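Local coordinates for bifunctional protein PutA (Bdellovibrio bacteriovorus, PDB 5UR2) that probably converts proline to glutamate in two oxidations, a flavin-dependent proline dehydrogenase step followed by an NAD-dependent L-glutamate gamma-semialdehyde dehydrogenase step, at residues T311-A314 with E315-G318; N926-N930 with R931-G935; P459-P462 with G463-Y466. All coordinates share one frame; numbering follows the deposited sequence.

Along the chain, contact 1 comes first, on helix 307-317 of the parallel proline dehydrogenase barrel. Contact 3 follows, a turn in the long connection between helices 440-444 and 476-491. Contact 2 comes last, where strand 926-929 of the aldehyde dehydrogenase part runs into its loop. The three stand apart without touching. The centre of contact 1 is about 15 Å from that of contact 3 and about 18 Å from that of contact 2, while the centres of contacts 2 and 3 are about 25 Å apart. Each has a partner on the second subunit, so barrel helix, linker and dehydrogenase strand all lie close to the dimer interface of this bifunctional enzyme.

Contact 1 (T311-A314 with E315-G318); sequences TIEA and EQRG
E313 and R317, one helical turn apart, form a salt bridge on the surface of helix 307-317. Carboxylate OE2 of E313 meets NE of R317 at the edge of the guanidinium, close to its plane. The modelled distance of 2.4 Å between E313 OE2 and R317 NE is doubtfully short, so the exact bond geometry is not to be pressed. Carboxylate and guanidinium are turned 49° against each other, so one oxygen makes the approach rather than a flat two-pronged pair. E313 brings it there with CG anti to its backbone N and a bend at chi2 (70°), while R317 reaches out extended as far as NE. One residue earlier on the helix, I312 and Q316 lie alongside, with methyl CG2 of I312 3.8 Å from NE2 of Q316. That amide nitrogen is hydrogen-bonded to P621 O of the second subunit.

Beneath these pairs the helical i to i+4 bonds set the spacing: Q316 N donates to I312 O (2.9 Å), R317 N to E313 O and E315 N to T311 O. G318, with positive phi, ends the helix in a Schellman motif, its N bonded to E315 O at 3.2 Å. Earlier on the helix, T311 OG1 is hydrogen-bonded to D308 O. The helix follows barrel strand 298-302 and precedes helix 327-343; A314 packs on V321 of the intervening loop, I312 on A980 of the second subunit, and Q316 O accepts from R940 in the loop between strands 926-929 and 946-947.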
ATOM      1  N   THR B 311      11.934 -28.927  10.679  1.00 15.67           N
ATOM      2  CA  THR B 311      12.339 -27.644  10.100  1.00 22.08           C
ATOM      3  C   THR B 311      11.141 -26.704   9.966  1.00 22.17           C
ATOM      4  O   THR B 311      11.259 -25.502  10.225  1.00 23.58           O
ATOM      5  CB  THR B 311      13.015 -27.835   8.740  1.00 21.67           C
ATOM      6  OG1 THR B 311      12.068 -28.359   7.807  1.00 24.82           O
ATOM      7  CG2 THR B 311      14.222 -28.797   8.857  1.00 22.15           C
ATOM      8  N   ILE B 312       9.970 -27.238   9.606  1.00 22.33           N
ATOM      9  CA  ILE B 312       8.777 -26.395   9.474  1.00 21.89           C
ATOM     10  C   ILE B 312       8.348 -25.869  10.843  1.00 15.01           C
ATOM     11  O   ILE B 312       8.113 -24.669  11.027  1.00 22.10           O
ATOM     12  CB  ILE B 312       7.644 -27.180   8.788  1.00 18.24           C
ATOM     13  CG1 ILE B 312       8.001 -27.481   7.336  1.00 17.89           C
ATOM     14  CG2 ILE B 312       6.328 -26.415   8.838  1.00 25.44           C
ATOM     15  CD1 ILE B 312       7.078 -28.526   6.693  1.00 23.70           C
ATOM     16  N   GLU B 313       8.269 -26.762  11.829  1.00 18.73           N
ATOM     17  CA  GLU B 313       7.864 -26.379  13.179  1.00 15.40           C
ATOM     18  C   GLU B 313       8.794 -25.322  13.763  1.00 18.92           C
ATOM     19  O   GLU B 313       8.341 -24.308  14.302  1.00 21.35           O
ATOM     20  CB  GLU B 313       7.831 -27.622  14.070  1.00 22.62           C
ATOM     21  CG  GLU B 313       7.349 -27.362  15.480  1.00 34.54           C
ATOM     22  CD  GLU B 313       5.863 -27.029  15.551  1.00 39.99           C
ATOM     23  OE1 GLU B 313       5.143 -27.180  14.532  1.00 36.93           O
ATOM     24  OE2 GLU B 313       5.421 -26.606  16.639  1.00 47.77           O
ATOM     25  N   ALA B 314      10.102 -25.541  13.664  1.00 16.82           N
ATOM     26  CA  ALA B 314      11.048 -24.586  14.234  1.00 20.41           C
ATOM     27  C   ALA B 314      10.963 -23.229  13.534  1.00 20.97           C
ATOM     28  O   ALA B 314      11.085 -22.178  14.176  1.00 18.26           O
ATOM     29  CB  ALA B 314      12.476 -25.138  14.164  1.00 19.35           C
ATOM     30  N   GLU B 315      10.794 -23.224  12.216  1.00 17.91           N
ATOM     31  CA  GLU B 315      10.671 -21.933  11.546  1.00 21.77           C
ATOM     32  C   GLU B 315       9.372 -21.220  11.938  1.00 19.44           C
ATOM     33  O   GLU B 315       9.376 -20.015  12.226  1.00 21.22           O
ATOM     34  CB  GLU B 315      10.765 -22.108  10.036  1.00 14.40           C
ATOM     35  CG  GLU B 315      10.866 -20.753   9.303  1.00 23.37           C
ATOM     36  CD  GLU B 315      11.237 -20.897   7.847  1.00 28.66           C
ATOM     37  OE1 GLU B 315      11.722 -21.985   7.446  1.00 27.59           O
ATOM     38  OE2 GLU B 315      11.037 -19.919   7.097  1.00 33.19           O
ATOM     39  N   GLN B 316       8.263 -21.957  12.008  1.00 14.15           N
ATOM     40  CA  GLN B 316       7.005 -21.349  12.425  1.00 19.32           C
ATOM     41  C   GLN B 316       7.091 -20.792  13.840  1.00 24.72           C
ATOM     42  O   GLN B 316       6.473 -19.764  14.147  1.00 22.37           O
ATOM     43  CB  GLN B 316       5.865 -22.367  12.354  1.00 21.07           C
ATOM     44  CG  GLN B 316       5.402 -22.718  10.964  1.00 17.92           C
ATOM     45  CD  GLN B 316       4.149 -23.553  11.006  1.00 25.93           C
ATOM     46  OE1 GLN B 316       3.645 -23.878  12.090  1.00 28.73           O
ATOM     47  NE2 GLN B 316       3.623 -23.900   9.830  1.00 23.98           N
ATOM     48  N   ARG B 317       7.843 -21.446  14.718  1.00 21.37           N
ATOM     49  CA  ARG B 317       7.922 -20.980  16.093  1.00 18.52           C
ATOM     50  C   ARG B 317       9.032 -19.961  16.326  1.00 20.97           C
ATOM     51  O   ARG B 317       9.089 -19.369  17.412  1.00 23.84           O
ATOM     52  CB  ARG B 317       8.081 -22.175  17.041  1.00 21.54           C
ATOM     53  CG  ARG B 317       6.806 -23.010  17.141  1.00 30.43           C
ATOM     54  CD  ARG B 317       6.945 -24.105  18.172  1.00 40.40           C
ATOM     55  NE  ARG B 317       5.727 -24.900  18.299  1.00 51.23           N
ATOM     56  CZ  ARG B 317       4.774 -24.664  19.203  1.00 62.61           C
ATOM     57  NH1 ARG B 317       4.906 -23.661  20.062  1.00 64.07           N
ATOM     58  NH2 ARG B 317       3.694 -25.432  19.256  1.00 68.07           N
ATOM     59  N   GLY B 318       9.871 -19.702  15.327  1.00 22.48           N
ATOM     60  CA  GLY B 318      11.062 -18.900  15.554  1.00 20.49           C
ATOM     61  C   GLY B 318      12.022 -19.542  16.533  1.00 17.84           C
ATOM     62  O   GLY B 318      12.675 -18.838  17.299  1.00 18.31           O
TER

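Contact 2 (N926-N930 with R931-G935); sequences NLYVN and RGITG
Y928 lies against the guanidinium of R931, the two planes 30° apart. Ring atom CE1 of Y928 sits 3.7 Å above the centre of the guanidinium, and the nearest approach is Y928 CD1 to R931 NE at 3.4 Å. A bend at chi3 (-73°) folds the arginine back over the turn. There NE and NH2 reach side-on, in the guanidinium plane, to a single acceptor, G932 O, at 2.9 and 3.1 Å. This same carbonyl oxygen stands 3.5 Å above one face of the Y928 ring, displaced toward its rim. I933 packs obliquely against the ring, its CB 3.7 Å from Y928 CD2. One water, 2.8 Å from Y928 OH, joins the tyrosine hydroxyl to I933 O, donating to that carbonyl. The turn leads strand 926-929, which the second subunit extends by parallel pairing, out near the predicted catalytic site: the I933 side chain is about 10 Å from that of C780.

With two bonds to G932 O and a salt bridge from R931 NH1 to E623 OE2 of the second subunit, the guanidinium is fixed in rotation; E623 probably balances its positive charge, and the two donors probably polarise G932 O.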
ATOM      1  N   ASN B 926     -11.535 -13.783   8.760  1.00 21.07           N
ATOM      2  CA  ASN B 926     -10.388 -14.670   8.921  1.00 22.74           C
ATOM      3  C   ASN B 926     -10.874 -16.089   8.698  1.00 23.96           C
ATOM      4  O   ASN B 926     -11.609 -16.638   9.530  1.00 21.17           O
ATOM      5  CB  ASN B 926      -9.735 -14.529  10.292  1.00 18.08           C
ATOM      6  CG  ASN B 926      -8.824 -13.327  10.376  1.00 24.29           C
ATOM      7  OD1 ASN B 926      -9.262 -12.202  10.647  1.00 21.92           O
ATOM      8  ND2 ASN B 926      -7.544 -13.554  10.127  1.00 26.48           N
ATOM      9  N   LEU B 927     -10.480 -16.656   7.564  1.00 16.86           N
ATOM     10  CA  LEU B 927     -10.887 -17.981   7.135  1.00 17.31           C
ATOM     11  C   LEU B 927      -9.715 -18.935   7.317  1.00 25.10           C
ATOM     12  O   LEU B 927      -8.591 -18.623   6.911  1.00 27.21           O
ATOM     13  CB  LEU B 927     -11.323 -17.945   5.674  1.00 17.68           C
ATOM     14  CG  LEU B 927     -12.138 -19.095   5.116  1.00 32.94           C
ATOM     15  CD1 LEU B 927     -13.111 -18.550   4.050  1.00 41.82           C
ATOM     16  CD2 LEU B 927     -11.231 -20.144   4.552  1.00 29.69           C
ATOM     17  N   TYR B 928      -9.976 -20.100   7.899  1.00 23.07           N
ATOM     18  CA  TYR B 928      -8.926 -21.082   8.144  1.00 21.04           C
ATOM     19  C   TYR B 928      -9.274 -22.407   7.493  1.00 21.54           C
ATOM     20  O   TYR B 928     -10.425 -22.853   7.549  1.00 24.37           O
ATOM     21  CB  TYR B 928      -8.689 -21.293   9.654  1.00 19.59           C
ATOM     22  CG  TYR B 928      -8.198 -20.047  10.333  1.00 22.86           C
ATOM     23  CD1 TYR B 928      -6.843 -19.747  10.361  1.00 22.28           C
ATOM     24  CD2 TYR B 928      -9.092 -19.146  10.917  1.00 26.12           C
ATOM     25  CE1 TYR B 928      -6.380 -18.603  10.956  1.00 20.85           C
ATOM     26  CE2 TYR B 928      -8.637 -18.004  11.531  1.00 23.10           C
ATOM     27  CZ  TYR B 928      -7.277 -17.740  11.547  1.00 23.62           C
ATOM     28  OH  TYR B 928      -6.805 -16.610  12.148  1.00 22.15           O
ATOM     29  N   VAL B 929      -8.269 -23.050   6.902  1.00 24.93           N
ATOM     30  CA  VAL B 929      -8.426 -24.362   6.281  1.00 19.63           C
ATOM     31  C   VAL B 929      -7.494 -25.340   6.984  1.00 23.30           C
ATOM     32  O   VAL B 929      -6.273 -25.126   7.034  1.00 21.81           O
ATOM     33  CB  VAL B 929      -8.163 -24.313   4.767  1.00 20.12           C
ATOM     34  CG1 VAL B 929      -8.304 -25.692   4.142  1.00 22.67           C
ATOM     35  CG2 VAL B 929      -9.140 -23.349   4.112  1.00 21.13           C
ATOM     36  N   ASN B 930      -8.082 -26.385   7.569  1.00 26.44           N
ATOM     37  CA  ASN B 930      -7.344 -27.506   8.154  1.00 24.07           C
ATOM     38  C   ASN B 930      -6.457 -27.084   9.324  1.00 22.39           C
ATOM     39  O   ASN B 930      -5.404 -27.685   9.557  1.00 23.92           O
ATOM     40  CB  ASN B 930      -6.538 -28.252   7.087  1.00 19.98           C
ATOM     41  CG  ASN B 930      -7.434 -29.138   6.216  1.00 25.08           C
ATOM     42  OD1 ASN B 930      -8.477 -29.605   6.681  1.00 21.01           O
ATOM     43  ND2 ASN B 930      -7.021 -29.392   4.974  1.00 25.74           N
ATOM     44  N   ARG B 931      -6.917 -26.101  10.104  1.00 20.27           N
ATOM     45  CA  ARG B 931      -6.308 -25.765  11.390  1.00 22.76           C
ATOM     46  C   ARG B 931      -7.346 -25.047  12.246  1.00 18.65           C
ATOM     47  O   ARG B 931      -8.435 -24.725  11.779  1.00 21.71           O
ATOM     48  CB  ARG B 931      -5.056 -24.912  11.201  1.00 16.69           C
ATOM     49  CG  ARG B 931      -5.243 -23.713  10.269  1.00 18.53           C
ATOM     50  CD  ARG B 931      -4.309 -22.584  10.690  1.00 22.60           C
ATOM     51  NE  ARG B 931      -4.783 -21.964  11.918  1.00 26.22           N
ATOM     52  CZ  ARG B 931      -4.107 -21.079  12.644  1.00 29.78           C
ATOM     53  NH1 ARG B 931      -2.888 -20.699  12.280  1.00 25.84           N
ATOM     54  NH2 ARG B 931      -4.650 -20.587  13.755  1.00 27.14           N
ATOM     55  N   GLY B 932      -6.997 -24.792  13.512  1.00 23.25           N
ATOM     56  CA  GLY B 932      -7.876 -24.044  14.402  1.00 17.06           C
ATOM     57  C   GLY B 932      -8.081 -22.586  13.971  1.00 16.79           C
ATOM     58  O   GLY B 932      -7.367 -22.043  13.128  1.00 23.46           O
ATOM     59  N   ILE B 933      -9.093 -21.937  14.555  1.00 16.94           N
ATOM     60  CA  ILE B 933      -9.542 -20.633  14.076  1.00 18.27           C
ATOM     61  C   ILE B 933      -9.242 -19.521  15.066  1.00 26.26           C
ATOM     62  O   ILE B 933      -9.726 -18.397  14.889  1.00 22.55           O
ATOM     63  CB  ILE B 933     -11.038 -20.636  13.720  1.00 17.32           C
ATOM     64  CG1 ILE B 933     -11.889 -20.890  14.964  1.00 21.00           C
ATOM     65  CG2 ILE B 933     -11.337 -21.655  12.638  1.00 17.70           C
ATOM     66  CD1 ILE B 933     -13.386 -20.593  14.745  1.00 18.14           C
ATOM     67  N   THR B 934      -8.448 -19.794  16.093  1.00 16.28           N
ATOM     68  CA  THR B 934      -7.974 -18.789  17.019  1.00 18.41           C
ATOM     69  C   THR B 934      -6.465 -18.638  16.819  1.00 18.53           C
ATOM     70  O   THR B 934      -5.899 -19.189  15.871  1.00 19.38           O
ATOM     71  CB  THR B 934      -8.358 -19.158  18.461  1.00 18.11           C
ATOM     72  OG1 THR B 934      -7.661 -20.339  18.876  1.00 18.55           O
ATOM     73  CG2 THR B 934      -9.855 -19.406  18.567  1.00 18.63           C
ATOM     74  N   GLY B 935      -5.821 -17.852  17.680  1.00 27.58           N
ATOM     75  CA  GLY B 935      -4.375 -17.671  17.602  1.00 29.07           C
ATOM     76  C   GLY B 935      -3.864 -16.841  16.436  1.00 28.29           C
ATOM     77  O   GLY B 935      -2.737 -17.066  15.967  1.00 26.17           O
TER
HETATM   78  O   HOH W   1      -8.197 -16.010  14.495  1.00 20.37           O

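Contact 3 (P459-P462 with G463-Y466); sequences PKKP and GKFY
Y466 spans this exposed turn and ends at the backbone of K461. K461 N donates to Y466 OH over 2.9 Å, approaching near the ring plane at its edge, with the N-H at 153°. The ring is placed for this by chi1 of -69°, which sets CG beside its own backbone N and sends the phenol toward 459-462. Over one ring face runs K460, the two side chains sliding past each other in opposite directions. K460 CG makes a CH-pi contact, 3.8 Å above the ring plane and offset toward the rim. Farther along, NZ forms an off-centre cation-pi interaction, 4.6 Å from the ring centroid and 28° off the normal.

K461 also begins a type II beta turn that ends at K464, whose N donates to K461 O at 3.2 Å from above the carbonyl plane. P462 and G463 take the two middle positions, and G463, at the third position, has positive phi, as is usual in a type II turn. K461 and K464 then run side by side, CD to CD 4.0 Å. Beyond the turn F465 meets Y603 of helix 587-611 edge-to-face, and G463 O accepts from R606 of that helix.

K461 NZ and K464 NZ lie 5.5 Å apart, so their like charges probably repel somewhat, although K464 NZ donates to G618 O of the second subunit. The tyrosine thus combines a polar grip on the backbone at its hydroxyl with a cationic, partly apolar cover on one face.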
ATOM      1  N   PRO B 459      18.700 -17.607   9.203  1.00 37.97           N
ATOM      2  CA  PRO B 459      19.025 -16.183   9.000  1.00 34.41           C
ATOM      3  C   PRO B 459      17.786 -15.349   8.684  1.00 28.98           C
ATOM      4  O   PRO B 459      16.933 -15.743   7.885  1.00 31.83           O
ATOM      5  CB  PRO B 459      19.995 -16.204   7.815  1.00 43.22           C
ATOM      6  CG  PRO B 459      19.750 -17.530   7.118  1.00 40.98           C
ATOM      7  CD  PRO B 459      19.245 -18.485   8.150  1.00 38.23           C
ATOM      8  N   LYS B 460      17.695 -14.184   9.325  1.00 31.41           N
ATOM      9  CA  LYS B 460      16.586 -13.265   9.106  1.00 39.97           C
ATOM     10  C   LYS B 460      16.828 -12.490   7.819  1.00 44.74           C
ATOM     11  O   LYS B 460      17.859 -11.823   7.688  1.00 45.98           O
ATOM     12  CB  LYS B 460      16.470 -12.288  10.274  1.00 43.34           C
ATOM     13  CG  LYS B 460      15.946 -12.851  11.589  1.00 47.21           C
ATOM     14  CD  LYS B 460      15.771 -11.706  12.592  1.00 52.35           C
ATOM     15  CE  LYS B 460      15.423 -12.188  13.996  1.00 55.40           C
ATOM     16  NZ  LYS B 460      14.608 -13.429  13.988  1.00 61.64           N
ATOM     17  N   LYS B 461      15.882 -12.551   6.884  1.00 40.78           N
ATOM     18  CA  LYS B 461      15.979 -11.710   5.699  1.00 37.30           C
ATOM     19  C   LYS B 461      15.908 -10.249   6.136  1.00 46.69           C
ATOM     20  O   LYS B 461      15.050  -9.897   6.956  1.00 43.94           O
ATOM     21  CB  LYS B 461      14.858 -12.017   4.714  1.00 39.78           C
ATOM     22  CG  LYS B 461      14.843 -13.447   4.218  1.00 48.66           C
ATOM     23  CD  LYS B 461      13.533 -13.743   3.517  1.00 57.26           C
ATOM     24  CE  LYS B 461      13.332 -15.230   3.315  1.00 61.94           C
ATOM     25  NZ  LYS B 461      11.929 -15.497   2.906  1.00 64.23           N
ATOM     26  N   PRO B 462      16.796  -9.381   5.650  1.00 54.77           N
ATOM     27  CA  PRO B 462      16.799  -7.996   6.145  1.00 47.32           C
ATOM     28  C   PRO B 462      15.540  -7.252   5.727  1.00 34.67           C
ATOM     29  O   PRO B 462      15.014  -7.437   4.629  1.00 30.60           O
ATOM     30  CB  PRO B 462      18.057  -7.387   5.514  1.00 53.19           C
ATOM     31  CG  PRO B 462      18.879  -8.577   5.038  1.00 55.75           C
ATOM     32  CD  PRO B 462      17.879  -9.633   4.685  1.00 55.25           C
ATOM     33  N   GLY B 463      15.027  -6.435   6.639  1.00 38.71           N
ATOM     34  CA  GLY B 463      13.810  -5.708   6.384  1.00 44.56           C
ATOM     35  C   GLY B 463      12.531  -6.477   6.614  1.00 42.25           C
ATOM     36  O   GLY B 463      11.466  -5.855   6.714  1.00 52.23           O
ATOM     37  N   LYS B 464      12.588  -7.799   6.715  1.00 29.02           N
ATOM     38  CA  LYS B 464      11.373  -8.578   6.895  1.00 31.21           C
ATOM     39  C   LYS B 464      10.959  -8.581   8.363  1.00 25.66           C
ATOM     40  O   LYS B 464      11.802  -8.606   9.254  1.00 23.06           O
ATOM     41  CB  LYS B 464      11.582 -10.006   6.389  1.00 27.22           C
ATOM     42  CG  LYS B 464      10.371 -10.905   6.492  1.00 23.30           C
ATOM     43  CD  LYS B 464      10.646 -12.278   5.854  1.00 27.73           C
ATOM     44  CE  LYS B 464       9.615 -13.352   6.254  1.00 27.18           C
ATOM     45  NZ  LYS B 464       8.189 -12.982   5.996  1.00 23.06           N
ATOM     46  N   PHE B 465       9.653  -8.515   8.609  1.00 23.42           N
ATOM     47  CA  PHE B 465       9.130  -8.633   9.963  1.00 19.33           C
ATOM     48  C   PHE B 465       9.128 -10.084  10.422  1.00 19.97           C
ATOM     49  O   PHE B 465       8.709 -10.980   9.680  1.00 20.66           O
ATOM     50  CB  PHE B 465       7.700  -8.109  10.043  1.00 15.67           C
ATOM     51  CG  PHE B 465       7.043  -8.364  11.369  1.00 17.41           C
ATOM     52  CD1 PHE B 465       7.233  -7.479  12.432  1.00 18.65           C
ATOM     53  CD2 PHE B 465       6.240  -9.486  11.559  1.00 13.90           C
ATOM     54  CE1 PHE B 465       6.627  -7.711  13.652  1.00 21.74           C
ATOM     55  CE2 PHE B 465       5.634  -9.730  12.786  1.00 19.49           C
ATOM     56  CZ  PHE B 465       5.831  -8.842  13.837  1.00 20.21           C
ATOM     57  N   TYR B 466       9.526 -10.301  11.676  1.00 21.64           N
ATOM     58  CA  TYR B 466       9.446 -11.613  12.315  1.00 24.11           C
ATOM     59  C   TYR B 466       8.677 -11.492  13.619  1.00 22.97           C
ATOM     60  O   TYR B 466       8.822 -10.506  14.347  1.00 20.83           O
ATOM     61  CB  TYR B 466      10.846 -12.216  12.590  1.00 18.08           C
ATOM     62  CG  TYR B 466      11.545 -12.589  11.309  1.00 19.02           C
ATOM     63  CD1 TYR B 466      12.338 -11.658  10.616  1.00 13.35           C
ATOM     64  CD2 TYR B 466      11.364 -13.852  10.755  1.00 19.49           C
ATOM     65  CE1 TYR B 466      12.948 -12.000   9.410  1.00 15.52           C
ATOM     66  CE2 TYR B 466      11.984 -14.217   9.553  1.00 17.87           C
ATOM     67  CZ  TYR B 466      12.765 -13.282   8.880  1.00 18.96           C
ATOM     68  OH  TYR B 466      13.352 -13.657   7.690  1.00 25.03           O
TER